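Local coordinates for protein dihydroorotase (Saccharomyces cerevisiae S288C, PDB 6L0A) that catalyses, as a zinc-dependent dihydroorotase, the reversible cyclisation of N-carbamoyl-L-aspartate to dihydroorotate, the third step of de novo pyrimidine synthesis, at residues L9-H14 with F307-Y312; H16-A21 with S259-V264; A119-F124 with N169-L174; Q332-V337 with D353-S358. All coordinates share one frame; numbering follows the deposited sequence.

Contact 1: residues L9-H14 with F307-Y312; sequences LTCDMH and FGISFY. With ZN (zinc ion), chain K.
Met13 and the ring of Tyr312 slide past each other in opposite directions, a Met-aromatic contact with Met13 SD 4.5 Å from the centroid of the Tyr312 ring, approached obliquely. The Met13 chain bends at chi2 (-43°), with CB and CG running beside Tyr312 CE1. Its terminal CE lies 3.7 Å from Tyr312 CD1 and also near Gly308 O. Gly308 gives the strand room: Cys11 SG rests 3.8 Å from Gly308 CA, where a beta carbon would clash with the sulfur. Farther along, Ile309 CD1 reaches Leu9, 4.0 Å from Leu9 CB. A water ties the polar edge, giving a proton to Met13 O at 2.7 Å and accepting from Tyr312 OH, which is also bonded to Asn135. Next to Met13, His14 binds zinc through NE2, while Asp12 OD1 accepts from His14 N in an Asx turn. The contact lays helix 300-312 against strand 11-15 of the barrel, with strand 37-40 touching Cys11, Met13 and Ile309, and strand 175-178 meeting Tyr312.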
loop_
_atom_site.group_PDB
_atom_site.type_symbol
_atom_site.label_atom_id
_atom_site.label_comp_id
_atom_site.label_asym_id
_atom_site.label_seq_id
_atom_site.Cartn_x
_atom_site.Cartn_y
_atom_site.Cartn_z
ATOM N N LEU C 9 10.952 -31.992 -14.475
ATOM C CA LEU C 9 11.982 -31.237 -13.758
ATOM C C LEU C 9 11.520 -29.786 -13.695
ATOM O O LEU C 9 11.757 -28.995 -14.602
ATOM C CB LEU C 9 13.334 -31.370 -14.447
ATOM C CG LEU C 9 13.787 -32.806 -14.699
ATOM C CD1 LEU C 9 15.028 -32.843 -15.575
ATOM C CD2 LEU C 9 14.021 -33.523 -13.375
ATOM N N THR C 10 10.837 -29.446 -12.615
ATOM C CA THR C 10 10.309 -28.103 -12.413
ATOM C C THR C 10 11.428 -27.133 -12.040
ATOM O O THR C 10 12.389 -27.502 -11.360
ATOM C CB THR C 10 9.274 -28.125 -11.294
ATOM O OG1 THR C 10 9.818 -28.843 -10.185
ATOM C CG2 THR C 10 7.996 -28.819 -11.752
ATOM N N CYS C 11 11.275 -25.869 -12.449
ATOM C CA CYS C 11 12.256 -24.856 -12.082
ATOM C C CYS C 11 11.571 -23.610 -11.527
ATOM O O CYS C 11 10.534 -23.165 -12.029
ATOM C CB CYS C 11 13.143 -24.453 -13.256
ATOM S SG CYS C 11 12.314 -24.092 -14.788
ATOM N N ASP C 12 12.185 -23.051 -10.495
ATOM C CA ASP C 12 11.828 -21.743 -9.948
ATOM C C ASP C 12 13.050 -20.861 -10.171
ATOM O O ASP C 12 14.081 -21.024 -9.508
ATOM C CB ASP C 12 11.452 -21.856 -8.471
ATOM C CG ASP C 12 11.193 -20.511 -7.825
ATOM O OD1 ASP C 12 11.308 -19.470 -8.511
ATOM O OD2 ASP C 12 10.877 -20.510 -6.622
ATOM N N MET C 13 12.951 -19.949 -11.125
ATOM C CA MET C 13 14.129 -19.197 -11.529
ATOM C C MET C 13 14.304 -17.895 -10.745
ATOM O O MET C 13 14.936 -16.953 -11.248
ATOM C CB MET C 13 14.081 -18.953 -13.036
ATOM C CG MET C 13 14.243 -20.272 -13.848
ATOM S SD MET C 13 15.538 -21.383 -13.220
ATOM C CE MET C 13 15.780 -22.432 -14.670
ATOM N N HIS C 14 13.821 -17.832 -9.501
ATOM C CA HIS C 14 14.011 -16.624 -8.685
ATOM C C HIS C 14 13.740 -16.971 -7.214
ATOM O O HIS C 14 12.616 -16.822 -6.741
ATOM C CB HIS C 14 13.097 -15.510 -9.165
ATOM C CG HIS C 14 13.494 -14.152 -8.675
ATOM N ND1 HIS C 14 13.555 -13.051 -9.502
ATOM C CD2 HIS C 14 13.858 -13.716 -7.443
ATOM C CE1 HIS C 14 13.933 -11.996 -8.800
ATOM N NE2 HIS C 14 14.118 -12.370 -7.548
ATOM N N PHE C 307 10.043 -23.843 -20.200
ATOM C CA PHE C 307 10.555 -22.575 -20.715
ATOM C C PHE C 307 11.759 -22.091 -19.918
ATOM O O PHE C 307 12.701 -21.530 -20.492
ATOM C CB PHE C 307 9.443 -21.526 -20.723
ATOM C CG PHE C 307 8.309 -21.862 -21.661
ATOM C CD1 PHE C 307 8.560 -22.514 -22.865
ATOM C CD2 PHE C 307 6.999 -21.547 -21.334
ATOM C CE1 PHE C 307 7.518 -22.826 -23.735
ATOM C CE2 PHE C 307 5.962 -21.860 -22.190
ATOM C CZ PHE C 307 6.220 -22.499 -23.394
ATOM N N GLY C 308 11.761 -22.305 -18.604
ATOM C CA GLY C 308 12.921 -21.914 -17.812
ATOM C C GLY C 308 14.127 -22.783 -18.102
ATOM O O GLY C 308 15.250 -22.285 -18.227
ATOM N N ILE C 309 13.912 -24.095 -18.217
ATOM C CA ILE C 309 14.996 -25.000 -18.592
ATOM C C ILE C 309 15.588 -24.600 -19.941
ATOM O O ILE C 309 16.813 -24.587 -20.119
ATOM C CB ILE C 309 14.486 -26.453 -18.597
ATOM C CG1 ILE C 309 14.473 -26.998 -17.167
ATOM C CG2 ILE C 309 15.334 -27.328 -19.527
ATOM C CD1 ILE C 309 13.762 -28.328 -17.015
ATOM N N SER C 310 14.732 -24.246 -20.902
ATOM C CA SER C 310 15.211 -23.870 -22.230
ATOM C C SER C 310 15.998 -22.557 -22.201
ATOM O O SER C 310 17.066 -22.450 -22.818
ATOM C CB SER C 310 14.027 -23.778 -23.201
ATOM O OG SER C 310 14.406 -23.186 -24.435
ATOM N N PHE C 311 15.482 -21.544 -21.495
ATOM C CA PHE C 311 16.131 -20.232 -21.480
ATOM C C PHE C 311 17.479 -20.283 -20.776
ATOM O O PHE C 311 18.448 -19.663 -21.229
ATOM C CB PHE C 311 15.212 -19.204 -20.801
ATOM C CG PHE C 311 15.677 -17.781 -20.936
ATOM C CD1 PHE C 311 15.342 -17.035 -22.047
ATOM C CD2 PHE C 311 16.451 -17.192 -19.953
ATOM C CE1 PHE C 311 15.774 -15.716 -22.186
ATOM C CE2 PHE C 311 16.881 -15.888 -20.084
ATOM C CZ PHE C 311 16.531 -15.144 -21.204
ATOM N N TYR C 312 17.557 -20.987 -19.650
ATOM C CA TYR C 312 18.813 -21.098 -18.927
ATOM C C TYR C 312 19.685 -22.214 -19.486
ATOM O O TYR C 312 20.803 -22.413 -18.996
ATOM C CB TYR C 312 18.554 -21.334 -17.437
ATOM C CG TYR C 312 18.298 -20.059 -16.650
ATOM C CD1 TYR C 312 17.017 -19.519 -16.544
ATOM C CD2 TYR C 312 19.345 -19.392 -16.021
ATOM C CE1 TYR C 312 16.795 -18.338 -15.820
ATOM C CE2 TYR C 312 19.134 -18.232 -15.298
ATOM C CZ TYR C 312 17.862 -17.706 -15.204
ATOM O OH TYR C 312 17.673 -16.543 -14.487
HETATM ZN ZN ZN K . 13.960 -11.500 -5.586
HETATM O O HOH W 1 15.284 -15.862 -13.703
#

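Contact 2: residues H16-A21 with S259-V264; sequences HVREGA and SAPHPV. With ZN (zinc ion), chain K; LMR ((2S)-2-hydroxybutanedioic acid), chain M.
Arg18 reaches across to Pro261 O and His16 N bonds to Ser259 O, joining two loops at the mouth of the metallo-dependent hydrolase TIM barrel, where malate and zinc are bound. CG of Arg18 stands anti to its carbonyl carbon, and a bend at chi2 (-65°) turns CD before the chain extends toward the guanidinium. That group grips Pro261 O side-on with two nitrogens: NE, at 2.9 Å from Pro261 O, lies in the carbonyl plane on a lone pair, whereas NH2 comes from above that plane. The other bonds of the guanidinium go to one malate carboxylate, with Arg18 NH1 2.7 Å from O4B and Arg18 NH2 2.9 Å from O4A. An alanine here would probably leave that carboxylate without its cationic partner and Pro261 O without both donors. NH2 also sits over one face of the His262 ring, whose NE2 gives O4A a weak bond and is bonded to Ala275 O. CG of His16 is likewise anti to its carbonyl carbon, and the imidazole puts NE2 on the zinc at 2.2 Å, a metal shared with His14 and Asp258. Malate O4B lies over one face of this ring, while Ser259 O is at its edge. Beside Arg18, Ala260 CB packs 3.5 Å from malate C3.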
loop_
_atom_site.group_PDB
_atom_site.type_symbol
_atom_site.label_atom_id
_atom_site.label_comp_id
_atom_site.label_asym_id
_atom_site.label_seq_id
_atom_site.Cartn_x
_atom_site.Cartn_y
_atom_site.Cartn_z
ATOM N N HIS C 16 15.024 -16.843 -3.010
ATOM C CA HIS C 16 15.816 -16.355 -1.886
ATOM C C HIS C 16 15.820 -17.401 -0.779
ATOM O O HIS C 16 14.750 -17.796 -0.296
ATOM C CB HIS C 16 15.246 -15.034 -1.340
ATOM C CG HIS C 16 15.297 -13.896 -2.315
ATOM N ND1 HIS C 16 16.390 -13.063 -2.434
ATOM C CD2 HIS C 16 14.388 -13.458 -3.220
ATOM C CE1 HIS C 16 16.152 -12.165 -3.377
ATOM N NE2 HIS C 16 14.943 -12.383 -3.871
ATOM N N VAL C 17 17.009 -17.837 -0.352
ATOM C CA VAL C 17 17.122 -18.751 0.782
ATOM C C VAL C 17 17.942 -18.178 1.926
ATOM O O VAL C 17 18.137 -18.868 2.932
ATOM C CB VAL C 17 17.687 -20.132 0.374
ATOM C CG1 VAL C 17 16.703 -20.885 -0.527
ATOM C CG2 VAL C 17 19.050 -19.978 -0.281
ATOM N N ARG C 18 18.428 -16.943 1.814
ATOM C CA ARG C 18 19.062 -16.236 2.942
ATOM C C ARG C 18 20.298 -17.022 3.412
ATOM O O ARG C 18 20.974 -17.688 2.612
ATOM C CB ARG C 18 18.039 -15.975 4.051
ATOM C CG ARG C 18 16.676 -15.469 3.590
ATOM C CD ARG C 18 16.777 -14.099 2.948
ATOM N NE ARG C 18 15.447 -13.500 2.834
ATOM C CZ ARG C 18 15.138 -12.522 1.989
ATOM N NH1 ARG C 18 16.065 -12.015 1.174
ATOM N NH2 ARG C 18 13.894 -12.058 1.957
ATOM N N GLU C 19 20.609 -16.931 4.712
ATOM C CA GLU C 19 21.773 -17.585 5.305
ATOM C C GLU C 19 21.394 -18.124 6.684
ATOM O O GLU C 19 20.255 -17.982 7.138
ATOM C CB GLU C 19 22.962 -16.620 5.387
ATOM C CG GLU C 19 23.623 -16.315 4.041
ATOM C CD GLU C 19 24.996 -15.672 4.183
ATOM O OE1 GLU C 19 25.073 -14.423 4.289
ATOM O OE2 GLU C 19 26.002 -16.418 4.187
ATOM N N GLY C 20 22.354 -18.778 7.345
ATOM C CA GLY C 20 22.157 -19.201 8.731
ATOM C C GLY C 20 20.921 -20.052 8.954
ATOM O O GLY C 20 20.558 -20.905 8.136
ATOM N N ALA C 21 20.255 -19.812 10.086
ATOM C CA ALA C 21 19.105 -20.632 10.465
ATOM C C ALA C 21 17.959 -20.492 9.476
ATOM O O ALA C 21 17.251 -21.468 9.197
ATOM C CB ALA C 21 18.627 -20.264 11.874
ATOM N N SER C 259 10.249 -16.010 -3.963
ATOM C CA SER C 259 9.961 -16.320 -2.568
ATOM C C SER C 259 11.022 -15.671 -1.685
ATOM O O SER C 259 12.223 -15.884 -1.884
ATOM C CB SER C 259 9.909 -17.831 -2.348
ATOM O OG SER C 259 9.720 -18.113 -0.972
ATOM N N ALA C 260 10.573 -14.860 -0.724
ATOM C CA ALA C 260 11.436 -13.971 0.047
ATOM C C ALA C 260 11.119 -14.160 1.521
ATOM O O ALA C 260 10.223 -13.498 2.061
ATOM C CB ALA C 260 11.237 -12.514 -0.365
ATOM N N PRO C 261 11.841 -15.049 2.208
ATOM C CA PRO C 261 11.522 -15.340 3.616
ATOM C C PRO C 261 11.898 -14.182 4.535
ATOM O O PRO C 261 13.020 -13.673 4.493
ATOM C CB PRO C 261 12.359 -16.591 3.922
ATOM C CG PRO C 261 12.895 -17.069 2.596
ATOM C CD PRO C 261 12.935 -15.888 1.692
ATOM N N HIS C 262 10.951 -13.788 5.387
ATOM C CA HIS C 262 11.221 -12.853 6.463
ATOM C C HIS C 262 10.625 -13.381 7.760
ATOM O O HIS C 262 9.507 -13.910 7.759
ATOM C CB HIS C 262 10.625 -11.469 6.166
ATOM C CG HIS C 262 11.282 -10.773 5.023
ATOM N ND1 HIS C 262 12.522 -10.188 5.128
ATOM C CD2 HIS C 262 10.876 -10.575 3.748
ATOM C CE1 HIS C 262 12.856 -9.655 3.965
ATOM N NE2 HIS C 262 11.878 -9.888 3.109
ATOM N N PRO C 263 11.346 -13.260 8.869
ATOM C CA PRO C 263 10.736 -13.573 10.162
ATOM C C PRO C 263 9.587 -12.615 10.421
ATOM O O PRO C 263 9.621 -11.451 10.016
ATOM C CB PRO C 263 11.881 -13.374 11.156
ATOM C CG PRO C 263 12.803 -12.417 10.489
ATOM C CD PRO C 263 12.671 -12.644 9.008
ATOM N N VAL C 264 8.563 -13.127 11.100
ATOM C CA VAL C 264 7.322 -12.387 11.280
ATOM C C VAL C 264 7.564 -11.030 11.935
ATOM O O VAL C 264 6.855 -10.057 11.642
ATOM C CB VAL C 264 6.341 -13.254 12.086
ATOM C CG1 VAL C 264 6.885 -13.501 13.511
ATOM C CG2 VAL C 264 4.990 -12.620 12.097
HETATM ZN ZN ZN K . 13.960 -11.500 -5.586
HETATM C C1 LMR M . 12.803 -8.471 -3.861
HETATM O O1A LMR M . 12.861 -9.364 -4.749
HETATM O O1B LMR M . 12.549 -7.311 -4.247
HETATM C C2 LMR M . 13.042 -8.752 -2.359
HETATM O O2 LMR M . 11.944 -8.499 -1.503
HETATM C C3 LMR M . 13.254 -10.212 -2.133
HETATM C C4 LMR M . 14.018 -10.164 -0.830
HETATM O O4A LMR M . 13.481 -9.786 0.269
HETATM O O4B LMR M . 15.202 -10.505 -0.946
HETATM O O HOH W 2 12.177 -19.009 -0.377
#

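Contact 3: residues A119-F124 with N169-L174; sequences AFYPIF and NDFPNL
Phe171 enters between Tyr121 and Phe124 as the middle ring of an aromatic cluster. Its edge points at the face of Tyr121, an edge-to-face pair with planes at 68°, and Phe171 CE1 stands over the centre of the tyrosine ring. On Phe124 the beta carbon does the touching: CB packs over a face of Phe171 as a CH-pi contact, 3.6 Å from the ring centroid, while the Phe124 ring turns its own edge to Phe171 at a larger offset. Leu174 CD2 adds a looser apolar contact, 4.4 Å from Phe124 CB. At the polar margin Tyr121 OH donates to Asp170 OD2 over 2.5 Å, meeting the carboxylate on its anti side; Lys166 forms a salt bridge to the same oxygen. A leucine in place of Tyr121 would probably leave Asp170 without its hydroxyl donor and Phe171 without an aromatic face to meet. Helix 121-130 is thus joined to the end of helix 156-170 by ring packing finished with a short bond, and the nearby lysine is likely to keep Asp170 charged.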
loop_
_atom_site.group_PDB
_atom_site.type_symbol
_atom_site.label_atom_id
_atom_site.label_comp_id
_atom_site.label_asym_id
_atom_site.label_seq_id
_atom_site.Cartn_x
_atom_site.Cartn_y
_atom_site.Cartn_z
ATOM N N ALA C 119 28.371 2.722 -16.702
ATOM C CA ALA C 119 29.543 2.289 -15.951
ATOM C C ALA C 119 29.651 0.775 -15.856
ATOM O O ALA C 119 30.736 0.262 -15.572
ATOM C CB ALA C 119 29.524 2.882 -14.542
ATOM N N PHE C 120 28.553 0.049 -16.068
ATOM C CA PHE C 120 28.580 -1.405 -16.031
ATOM C C PHE C 120 28.644 -2.029 -17.417
ATOM O O PHE C 120 28.615 -3.251 -17.530
ATOM C CB PHE C 120 27.357 -1.931 -15.248
ATOM C CG PHE C 120 27.374 -1.524 -13.806
ATOM C CD1 PHE C 120 28.054 -2.283 -12.866
ATOM C CD2 PHE C 120 26.778 -0.336 -13.400
ATOM C CE1 PHE C 120 28.109 -1.888 -11.546
ATOM C CE2 PHE C 120 26.832 0.064 -12.077
ATOM C CZ PHE C 120 27.495 -0.712 -11.149
ATOM N N TYR C 121 28.751 -1.226 -18.476
ATOM C CA TYR C 121 28.810 -1.806 -19.815
ATOM C C TYR C 121 29.984 -2.771 -19.997
ATOM O O TYR C 121 29.803 -3.790 -20.684
ATOM C CB TYR C 121 28.822 -0.684 -20.866
ATOM C CG TYR C 121 27.428 -0.348 -21.363
ATOM C CD1 TYR C 121 26.356 -0.286 -20.481
ATOM C CD2 TYR C 121 27.181 -0.115 -22.711
ATOM C CE1 TYR C 121 25.068 0.000 -20.925
ATOM C CE2 TYR C 121 25.903 0.175 -23.169
ATOM C CZ TYR C 121 24.846 0.230 -22.267
ATOM O OH TYR C 121 23.571 0.523 -22.707
ATOM N N PRO C 122 31.168 -2.545 -19.420
ATOM C CA PRO C 122 32.203 -3.597 -19.485
ATOM C C PRO C 122 31.773 -4.916 -18.851
ATOM O O PRO C 122 32.138 -5.986 -19.357
ATOM C CB PRO C 122 33.384 -2.961 -18.746
ATOM C CG PRO C 122 33.213 -1.502 -18.986
ATOM C CD PRO C 122 31.719 -1.279 -18.899
ATOM N N ILE C 123 30.998 -4.868 -17.762
ATOM C CA ILE C 123 30.454 -6.095 -17.178
ATOM C C ILE C 123 29.515 -6.780 -18.161
ATOM O O ILE C 123 29.612 -7.989 -18.402
ATOM C CB ILE C 123 29.738 -5.791 -15.851
ATOM C CG1 ILE C 123 30.673 -5.091 -14.854
ATOM C CG2 ILE C 123 29.141 -7.088 -15.254
ATOM C CD1 ILE C 123 31.833 -5.949 -14.392
ATOM N N PHE C 124 28.571 -6.022 -18.730
ATOM C CA PHE C 124 27.599 -6.620 -19.644
ATOM C C PHE C 124 28.274 -7.200 -20.882
ATOM O O PHE C 124 27.830 -8.231 -21.410
ATOM C CB PHE C 124 26.545 -5.587 -20.058
ATOM C CG PHE C 124 25.793 -4.986 -18.904
ATOM C CD1 PHE C 124 25.614 -5.695 -17.725
ATOM C CD2 PHE C 124 25.267 -3.708 -18.993
ATOM C CE1 PHE C 124 24.911 -5.144 -16.659
ATOM C CE2 PHE C 124 24.568 -3.139 -17.914
ATOM C CZ PHE C 124 24.390 -3.862 -16.755
ATOM N N ASN C 169 18.934 -3.400 -26.896
ATOM C CA ASN C 169 19.500 -2.879 -28.138
ATOM C C ASN C 169 21.026 -2.893 -28.105
ATOM O O ASN C 169 21.673 -3.333 -29.063
ATOM C CB ASN C 169 18.979 -1.464 -28.388
ATOM C CG ASN C 169 19.268 -0.982 -29.796
ATOM O OD1 ASN C 169 18.724 -1.503 -30.771
ATOM N ND2 ASN C 169 20.144 0.009 -29.910
ATOM N N ASP C 170 21.624 -2.422 -27.000
ATOM C CA ASP C 170 23.078 -2.278 -26.914
ATOM C C ASP C 170 23.807 -3.601 -26.723
ATOM O O ASP C 170 25.020 -3.663 -26.962
ATOM C CB ASP C 170 23.455 -1.342 -25.768
ATOM C CG ASP C 170 23.138 0.093 -26.072
ATOM O OD1 ASP C 170 22.668 0.357 -27.198
ATOM O OD2 ASP C 170 23.347 0.951 -25.186
ATOM N N PHE C 171 23.116 -4.651 -26.282
ATOM C CA PHE C 171 23.720 -5.968 -26.082
ATOM C C PHE C 171 22.779 -7.016 -26.655
ATOM O O PHE C 171 22.155 -7.784 -25.913
ATOM C CB PHE C 171 24.013 -6.231 -24.602
ATOM C CG PHE C 171 25.000 -5.274 -24.000
ATOM C CD1 PHE C 171 24.569 -4.120 -23.374
ATOM C CD2 PHE C 171 26.366 -5.523 -24.076
ATOM C CE1 PHE C 171 25.474 -3.231 -22.824
ATOM C CE2 PHE C 171 27.283 -4.635 -23.527
ATOM C CZ PHE C 171 26.838 -3.491 -22.895
ATOM N N PRO C 172 22.678 -7.094 -27.988
ATOM C CA PRO C 172 21.594 -7.878 -28.607
ATOM C C PRO C 172 21.720 -9.387 -28.437
ATOM O O PRO C 172 20.727 -10.093 -28.652
ATOM C CB PRO C 172 21.685 -7.481 -30.087
ATOM C CG PRO C 172 23.129 -7.144 -30.277
ATOM C CD PRO C 172 23.563 -6.480 -28.995
ATOM N N ASN C 173 22.886 -9.906 -28.064
ATOM C CA ASN C 173 23.062 -11.337 -27.849
ATOM C C ASN C 173 22.965 -11.731 -26.383
ATOM O O ASN C 173 23.033 -12.927 -26.069
ATOM C CB ASN C 173 24.407 -11.804 -28.413
ATOM C CG ASN C 173 24.484 -11.656 -29.920
ATOM O OD1 ASN C 173 23.525 -11.953 -30.635
ATOM N ND2 ASN C 173 25.629 -11.189 -30.410
ATOM N N LEU C 174 22.799 -10.761 -25.487
ATOM C CA LEU C 174 22.739 -11.032 -24.055
ATOM C C LEU C 174 21.347 -11.516 -23.666
ATOM O O LEU C 174 20.346 -10.881 -24.001
ATOM C CB LEU C 174 23.108 -9.762 -23.282
ATOM C CG LEU C 174 23.057 -9.743 -21.754
ATOM C CD1 LEU C 174 24.036 -10.758 -21.194
ATOM C CD2 LEU C 174 23.353 -8.344 -21.213
#

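Contact 4: residues Q332-V337 with D353-S358; sequences QVIPQV and DKLSWS
Gln332 holds its CG between the backbone N and the carbonyl carbon (chi1 61°), and from there the chain runs extended to bring its amide to the backbone of Trp357. The resulting bond is 2.8 Å from Gln332 NE2 to Trp357 O, nearly straight at 166°, with the acceptor in the amide plane and the donor on a carbonyl lone pair. The amide thus adds a side-chain-to-backbone bond beyond the Gln332-Leu355 pair, tying the residue to Trp357 as well. Ile334 has CG1 anti to its carbonyl carbon, and its CD1 meets Leu355 CG at 3.8 Å, the two branched chains crossing obliquely.

Between these side chains the backbones pair antiparallel. Gln332 and Leu355 form a hydrogen-bonded pair, Gln332 N to Leu355 O and Leu355 N to Gln332 O both being 2.9 Å; Val333 and Lys354 follow as a non-hydrogen-bonded pair. Ile334 N then donates to Asp353 O at 2.9 Å. Gln332 and Leu355 lie on one face of the sheet, Val333 and Lys354 on the other, more exposed one. Asp353 is salt-bridged to Lys350, and Ser358 OG is bonded to Lys330 O. In the four-stranded antiparallel sheet strand 332-333 is outermost, strand 354-362 lies between it and strand 324-328, and helix 283-293 packs against Ile334, Leu355 and Trp357.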
loop_
_atom_site.group_PDB
_atom_site.type_symbol
_atom_site.label_atom_id
_atom_site.label_comp_id
_atom_site.label_asym_id
_atom_site.label_seq_id
_atom_site.Cartn_x
_atom_site.Cartn_y
_atom_site.Cartn_z
ATOM N N GLN C 332 -5.620 -29.334 0.027
ATOM C CA GLN C 332 -4.852 -29.138 1.249
ATOM C C GLN C 332 -5.034 -27.710 1.744
ATOM O O GLN C 332 -5.487 -26.828 1.009
ATOM C CB GLN C 332 -3.364 -29.430 1.041
ATOM C CG GLN C 332 -2.711 -28.527 0.002
ATOM C CD GLN C 332 -1.224 -28.781 -0.140
ATOM O OE1 GLN C 332 -0.502 -28.896 0.853
ATOM N NE2 GLN C 332 -0.758 -28.879 -1.385
ATOM N N VAL C 333 -4.659 -27.492 3.001
ATOM C CA VAL C 333 -4.876 -26.224 3.686
ATOM C C VAL C 333 -3.516 -25.657 4.057
ATOM O O VAL C 333 -2.739 -26.307 4.770
ATOM C CB VAL C 333 -5.763 -26.388 4.932
ATOM C CG1 VAL C 333 -5.666 -25.156 5.829
ATOM C CG2 VAL C 333 -7.212 -26.643 4.521
ATOM N N ILE C 334 -3.226 -24.459 3.564
ATOM C CA ILE C 334 -1.958 -23.797 3.897
ATOM C C ILE C 334 -1.939 -23.482 5.387
ATOM O O ILE C 334 -2.918 -22.921 5.908
ATOM C CB ILE C 334 -1.791 -22.521 3.065
ATOM C CG1 ILE C 334 -1.817 -22.850 1.571
ATOM C CG2 ILE C 334 -0.504 -21.802 3.439
ATOM C CD1 ILE C 334 -2.175 -21.667 0.694
ATOM N N PRO C 335 -0.869 -23.806 6.105
ATOM C CA PRO C 335 -0.811 -23.499 7.538
ATOM C C PRO C 335 -0.786 -22.000 7.792
ATOM O O PRO C 335 -0.574 -21.185 6.890
ATOM C CB PRO C 335 0.499 -24.151 7.995
ATOM C CG PRO C 335 1.309 -24.302 6.747
ATOM C CD PRO C 335 0.317 -24.550 5.650
ATOM N N GLN C 336 -0.973 -21.643 9.070
ATOM C CA GLN C 336 -0.926 -20.243 9.477
ATOM C C GLN C 336 0.501 -19.733 9.587
ATOM O O GLN C 336 0.754 -18.549 9.334
ATOM C CB GLN C 336 -1.637 -20.051 10.823
ATOM C CG GLN C 336 -3.131 -20.331 10.786
ATOM C CD GLN C 336 -3.886 -19.348 9.916
ATOM O OE1 GLN C 336 -3.444 -18.216 9.708
ATOM N NE2 GLN C 336 -5.043 -19.769 9.414
ATOM N N VAL C 337 1.437 -20.602 9.974
ATOM C CA VAL C 337 2.827 -20.233 10.205
ATOM C C VAL C 337 3.718 -21.344 9.657
ATOM O O VAL C 337 3.326 -22.514 9.619
ATOM C CB VAL C 337 3.095 -19.988 11.709
ATOM C CG1 VAL C 337 4.511 -19.518 11.950
ATOM C CG2 VAL C 337 2.109 -18.975 12.279
ATOM N N ASP C 353 -5.575 -20.695 3.543
ATOM C CA ASP C 353 -6.445 -20.924 2.400
ATOM C C ASP C 353 -6.393 -22.382 1.950
ATOM O O ASP C 353 -5.535 -23.164 2.365
ATOM C CB ASP C 353 -6.061 -20.022 1.232
ATOM C CG ASP C 353 -6.417 -18.572 1.471
ATOM O OD1 ASP C 353 -7.037 -18.271 2.516
ATOM O OD2 ASP C 353 -6.077 -17.738 0.606
ATOM N N LYS C 354 -7.326 -22.726 1.063
ATOM C CA LYS C 354 -7.368 -24.032 0.417
ATOM C C LYS C 354 -6.623 -23.998 -0.909
ATOM O O LYS C 354 -6.679 -23.003 -1.637
ATOM C CB LYS C 354 -8.813 -24.460 0.157
ATOM C CG LYS C 354 -9.507 -25.158 1.301
ATOM C CD LYS C 354 -10.908 -25.579 0.878
ATOM C CE LYS C 354 -11.956 -25.078 1.858
ATOM N NZ LYS C 354 -12.174 -23.609 1.738
ATOM N N LEU C 355 -5.945 -25.103 -1.222
ATOM C CA LEU C 355 -5.334 -25.334 -2.526
ATOM C C LEU C 355 -5.863 -26.652 -3.074
ATOM O O LEU C 355 -5.931 -27.643 -2.343
ATOM C CB LEU C 355 -3.804 -25.370 -2.425
ATOM C CG LEU C 355 -3.099 -24.051 -2.089
ATOM C CD1 LEU C 355 -1.603 -24.259 -2.011
ATOM C CD2 LEU C 355 -3.438 -23.016 -3.135
ATOM N N SER C 356 -6.243 -26.660 -4.353
ATOM C CA SER C 356 -6.853 -27.848 -4.948
ATOM C C SER C 356 -5.848 -28.959 -5.236
ATOM O O SER C 356 -6.256 -30.116 -5.403
ATOM C CB SER C 356 -7.576 -27.476 -6.248
ATOM O OG SER C 356 -8.808 -26.817 -5.993
ATOM N N TRP C 357 -4.556 -28.644 -5.299
ATOM C CA TRP C 357 -3.536 -29.594 -5.715
ATOM C C TRP C 357 -2.455 -29.752 -4.655
ATOM O O TRP C 357 -2.234 -28.875 -3.817
ATOM C CB TRP C 357 -2.882 -29.157 -7.023
ATOM C CG TRP C 357 -3.825 -29.053 -8.149
ATOM C CD1 TRP C 357 -4.613 -27.990 -8.458
ATOM C CD2 TRP C 357 -4.086 -30.053 -9.134
ATOM N NE1 TRP C 357 -5.349 -28.260 -9.583
ATOM C CE2 TRP C 357 -5.044 -29.524 -10.018
ATOM C CE3 TRP C 357 -3.602 -31.347 -9.356
ATOM C CZ2 TRP C 357 -5.533 -30.246 -11.107
ATOM C CZ3 TRP C 357 -4.085 -32.060 -10.439
ATOM C CH2 TRP C 357 -5.037 -31.508 -11.302
ATOM N N SER C 358 -1.774 -30.893 -4.717
ATOM C CA SER C 358 -0.615 -31.195 -3.891
ATOM C C SER C 358 0.503 -31.656 -4.818
ATOM O O SER C 358 0.279 -31.900 -6.006
ATOM C CB SER C 358 -0.934 -32.267 -2.837
ATOM O OG SER C 358 -2.131 -31.955 -2.136
#

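How the contacts relate
From the N terminus, strand 11-15 opens contact 1 at 9-14 and the loop after it opens contact 2 at 16-21, so the two adjoin in sequence and share one zinc. Contact 3 opens and closes next, joining helices 121-130 and 156-170, and is nested inside the loop that contact 2 closes at 259-264. That loop in turn lies within the one contact 1 closes at 307-312 on helix 300-312. Only then does contact 4 open and close, in series with the rest, pairing strands of the antiparallel sheet. Contacts 3 and 4 lie on opposite sides of the chain's centre, their centres about 43 Å apart.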